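Local coordinates for major capsid protein (Paramecium bursaria Chlorella virus 1, PDB 5TIP), which self-assembles as trimers into the icosahedral, pseudo T=169 capsid shell of a large DNA virus that infects chlorella algae, at residues Q248-N253 and T411-Y416. Residues are numbered along the deposited sequence; the frame is centred on the assembly and turned at random.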
ATOM      1  N   GLN A 248      28.422 -12.486 -20.674  1.00 38.79           N
ATOM      2  CA  GLN A 248      28.423 -13.846 -20.156  1.00 40.39           C
ATOM      3  C   GLN A 248      27.169 -14.579 -20.613  1.00 40.56           C
ATOM      4  O   GLN A 248      26.147 -13.968 -20.936  1.00 42.93           O
ATOM      5  CB  GLN A 248      28.512 -13.859 -18.624  1.00 40.60           C
ATOM      6  CG  GLN A 248      29.916 -13.658 -18.078  1.00 39.82           C
ATOM      7  CD  GLN A 248      29.973 -13.786 -16.572  1.00 37.95           C
ATOM      8  OE1 GLN A 248      29.266 -13.084 -15.849  1.00 36.00           O
ATOM      9  NE2 GLN A 248      30.820 -14.687 -16.087  1.00 40.45           N
ATOM     10  N   ASN A 249      27.265 -15.907 -20.632  1.00 39.78           N
ATOM     11  CA  ASN A 249      26.131 -16.791 -20.894  1.00 40.69           C
ATOM     12  C   ASN A 249      26.083 -17.813 -19.763  1.00 42.01           C
ATOM     13  O   ASN A 249      26.892 -18.744 -19.723  1.00 45.62           O
ATOM     14  CB  ASN A 249      26.241 -17.478 -22.253  1.00 39.63           C
ATOM     15  CG  ASN A 249      26.172 -16.504 -23.409  1.00 39.79           C
ATOM     16  OD1 ASN A 249      25.386 -15.558 -23.393  1.00 39.80           O
ATOM     17  ND2 ASN A 249      26.987 -16.740 -24.430  1.00 42.46           N
ATOM     18  N   ILE A 250      25.142 -17.633 -18.843  1.00 39.33           N
ATOM     19  CA  ILE A 250      24.997 -18.520 -17.696  1.00 38.58           C
ATOM     20  C   ILE A 250      23.960 -19.578 -18.045  1.00 38.19           C
ATOM     21  O   ILE A 250      22.794 -19.257 -18.305  1.00 39.65           O
ATOM     22  CB  ILE A 250      24.597 -17.745 -16.431  1.00 36.31           C
ATOM     23  CG1 ILE A 250      25.768 -16.904 -15.911  1.00 36.65           C
ATOM     24  CG2 ILE A 250      24.125 -18.703 -15.350  1.00 38.13           C
ATOM     25  CD1 ILE A 250      25.912 -15.549 -16.570  1.00 40.33           C
ATOM     26  N   ARG A 251      24.386 -20.838 -18.063  1.00 36.89           N
ATOM     27  CA  ARG A 251      23.483 -21.950 -18.333  1.00 36.26           C
ATOM     28  C   ARG A 251      22.601 -22.158 -17.109  1.00 40.83           C
ATOM     29  O   ARG A 251      23.092 -22.526 -16.037  1.00 46.87           O
ATOM     30  CB  ARG A 251      24.290 -23.205 -18.656  1.00 36.36           C
ATOM     31  CG  ARG A 251      23.475 -24.444 -19.006  1.00 40.11           C
ATOM     32  CD  ARG A 251      22.803 -24.314 -20.365  1.00 45.75           C
ATOM     33  NE  ARG A 251      22.081 -25.528 -20.739  1.00 50.67           N
ATOM     34  CZ  ARG A 251      22.621 -26.540 -21.414  1.00 55.00           C
ATOM     35  NH1 ARG A 251      23.890 -26.486 -21.793  1.00 57.79           N
ATOM     36  NH2 ARG A 251      21.891 -27.606 -21.713  1.00 54.36           N
ATOM     37  N   LEU A 252      21.302 -21.916 -17.256  1.00 38.88           N
ATOM     38  CA  LEU A 252      20.381 -22.084 -16.143  1.00 36.03           C
ATOM     39  C   LEU A 252      20.078 -23.561 -15.941  1.00 36.12           C
ATOM     40  O   LEU A 252      19.988 -24.329 -16.902  1.00 39.58           O
ATOM     41  CB  LEU A 252      19.087 -21.307 -16.388  1.00 35.08           C
ATOM     42  CG  LEU A 252      19.200 -19.794 -16.604  1.00 33.83           C
ATOM     43  CD1 LEU A 252      17.828 -19.172 -16.830  1.00 32.20           C
ATOM     44  CD2 LEU A 252      19.901 -19.128 -15.431  1.00 35.47           C
ATOM     45  N   ASN A 253      19.893 -23.901 -14.699  1.00 33.68           N
ATOM     46  CA  ASN A 253      19.607 -25.230 -14.351  1.00 36.56           C
ATOM     47  C   ASN A 253      18.404 -25.294 -13.419  1.00 38.64           C
ATOM     48  O   ASN A 253      18.513 -25.571 -12.276  1.00 40.91           O
ATOM     49  CB  ASN A 253      20.886 -25.885 -13.812  1.00 41.09           C
ATOM     50  CG  ASN A 253      20.665 -27.229 -13.248  1.00 44.83           C
ATOM     51  OD1 ASN A 253      19.811 -27.935 -13.645  1.00 46.82           O
ATOM     52  ND2 ASN A 253      21.448 -27.578 -12.315  1.00 47.09           N
ATOM     53  N   THR A 411      30.837  -9.885  -7.811  1.00 33.68           N
ATOM     54  CA  THR A 411      31.259 -11.085  -8.521  1.00 33.67           C
ATOM     55  C   THR A 411      30.387 -12.300  -8.235  1.00 33.10           C
ATOM     56  O   THR A 411      30.566 -13.336  -8.885  1.00 35.94           O
ATOM     57  CB  THR A 411      32.712 -11.422  -8.173  1.00 34.49           C
ATOM     58  OG1 THR A 411      32.847 -11.526  -6.750  1.00 36.62           O
ATOM     59  CG2 THR A 411      33.645 -10.338  -8.685  1.00 35.61           C
ATOM     60  N   ALA A 412      29.458 -12.206  -7.288  1.00 30.54           N
ATOM     61  CA  ALA A 412      28.566 -13.309  -6.949  1.00 28.05           C
ATOM     62  C   ALA A 412      27.218 -13.065  -7.617  1.00 29.51           C
ATOM     63  O   ALA A 412      26.487 -12.143  -7.239  1.00 35.98           O
ATOM     64  CB  ALA A 412      28.418 -13.447  -5.436  1.00 26.07           C
ATOM     65  N   LEU A 413      26.893 -13.888  -8.612  1.00 26.66           N
ATOM     66  CA  LEU A 413      25.619 -13.816  -9.317  1.00 27.11           C
ATOM     67  C   LEU A 413      24.696 -14.889  -8.749  1.00 27.25           C
ATOM     68  O   LEU A 413      24.939 -16.087  -8.934  1.00 31.14           O
ATOM     69  CB  LEU A 413      25.814 -13.994 -10.822  1.00 26.71           C
ATOM     70  CG  LEU A 413      24.552 -14.221 -11.658  1.00 29.25           C
ATOM     71  CD1 LEU A 413      23.593 -13.049 -11.519  1.00 31.47           C
ATOM     72  CD2 LEU A 413      24.904 -14.453 -13.121  1.00 27.75           C
ATOM     73  N   ASN A 414      23.646 -14.460  -8.058  1.00 25.68           N
ATOM     74  CA  ASN A 414      22.661 -15.362  -7.476  1.00 26.81           C
ATOM     75  C   ASN A 414      21.400 -15.329  -8.328  1.00 27.41           C
ATOM     76  O   ASN A 414      20.775 -14.275  -8.469  1.00 28.76           O
ATOM     77  CB  ASN A 414      22.341 -14.965  -6.035  1.00 28.39           C
ATOM     78  CG  ASN A 414      23.573 -14.894  -5.160  1.00 29.75           C
ATOM     79  OD1 ASN A 414      24.097 -15.916  -4.720  1.00 30.02           O
ATOM     80  ND2 ASN A 414      24.041 -13.679  -4.897  1.00 30.54           N
ATOM     81  N   ILE A 415      21.029 -16.475  -8.891  1.00 26.25           N
ATOM     82  CA  ILE A 415      19.846 -16.592  -9.736  1.00 24.43           C
ATOM     83  C   ILE A 415      18.842 -17.483  -9.021  1.00 26.16           C
ATOM     84  O   ILE A 415      19.163 -18.619  -8.648  1.00 27.77           O
ATOM     85  CB  ILE A 415      20.191 -17.149 -11.124  1.00 23.91           C
ATOM     86  CG1 ILE A 415      21.305 -16.322 -11.766  1.00 23.45           C
ATOM     87  CG2 ILE A 415      18.959 -17.157 -12.015  1.00 22.52           C
ATOM     88  CD1 ILE A 415      21.779 -16.866 -13.090  1.00 25.61           C
ATOM     89  N   TYR A 416      17.630 -16.970  -8.828  1.00 25.43           N
ATOM     90  CA  TYR A 416      16.573 -17.687  -8.134  1.00 22.53           C
ATOM     91  C   TYR A 416      15.422 -17.981  -9.087  1.00 25.38           C
ATOM     92  O   TYR A 416      15.162 -17.225 -10.028  1.00 26.65           O
ATOM     93  CB  TYR A 416      16.058 -16.890  -6.931  1.00 21.35           C
ATOM     94  CG  TYR A 416      17.122 -16.599  -5.901  1.00 22.73           C
ATOM     95  CD1 TYR A 416      17.474 -17.548  -4.951  1.00 22.26           C
ATOM     96  CD2 TYR A 416      17.784 -15.380  -5.886  1.00 23.04           C
ATOM     97  CE1 TYR A 416      18.449 -17.288  -4.010  1.00 23.36           C
ATOM     98  CE2 TYR A 416      18.763 -15.111  -4.950  1.00 24.07           C
ATOM     99  CZ  TYR A 416      19.090 -16.070  -4.014  1.00 25.54           C
ATOM    100  OH  TYR A 416      20.063 -15.811  -3.080  1.00 29.70           O
TER
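I250 meets two side chains of the facing strand, one with each of its branches. Its longer branch and L413 reach for each other tip to tip, and CD1 of I250 lies 3.8 Å from CD2 of L413. The same L413 methyl also touches I250 CG1. The shorter branch turns to the other neighbour: I250 CG2 is 3.7 Å from I415 CD1, and these two side chains cross at a slant. The chi1 of I250 (-72°) sets up this split, because it puts CG2 anti to the backbone N and CG1 beside it. I415 CD1 is shared. It also receives L252 CD2, at 3.8 Å, and here the side chains cross at about a right angle. I415 CG2 lies a little farther from the same L252 methyl, at 4.1 Å. L252 thus joins by its tip, although its CB is not directed at the facing strand.

All four residues are buried, and the touching atoms are all aliphatic carbons. The backbones stand well apart, with 9.6 Å between the CA atoms of I250 and L413. That spacing is too wide for strand pairing, so the link between the strands is made by side chains. Each strand pairs within its own sheet instead: I250 bonds by its backbone to L378, and A412 to N266. L380 touches both I250 and L413, while W263 and F265 extend the apolar layer around L413. Y416 lies on the other face of its strand from L413 and I415, and its ring stacks on F232 there.

The contact joins strand 247-251 of one sheet to strand 412-426 of another. Two sheets packed face to face through branched aliphatic side chains are characteristic of a beta sandwich, here the C-terminal jelly roll of the double jelly-roll major capsid protein fold.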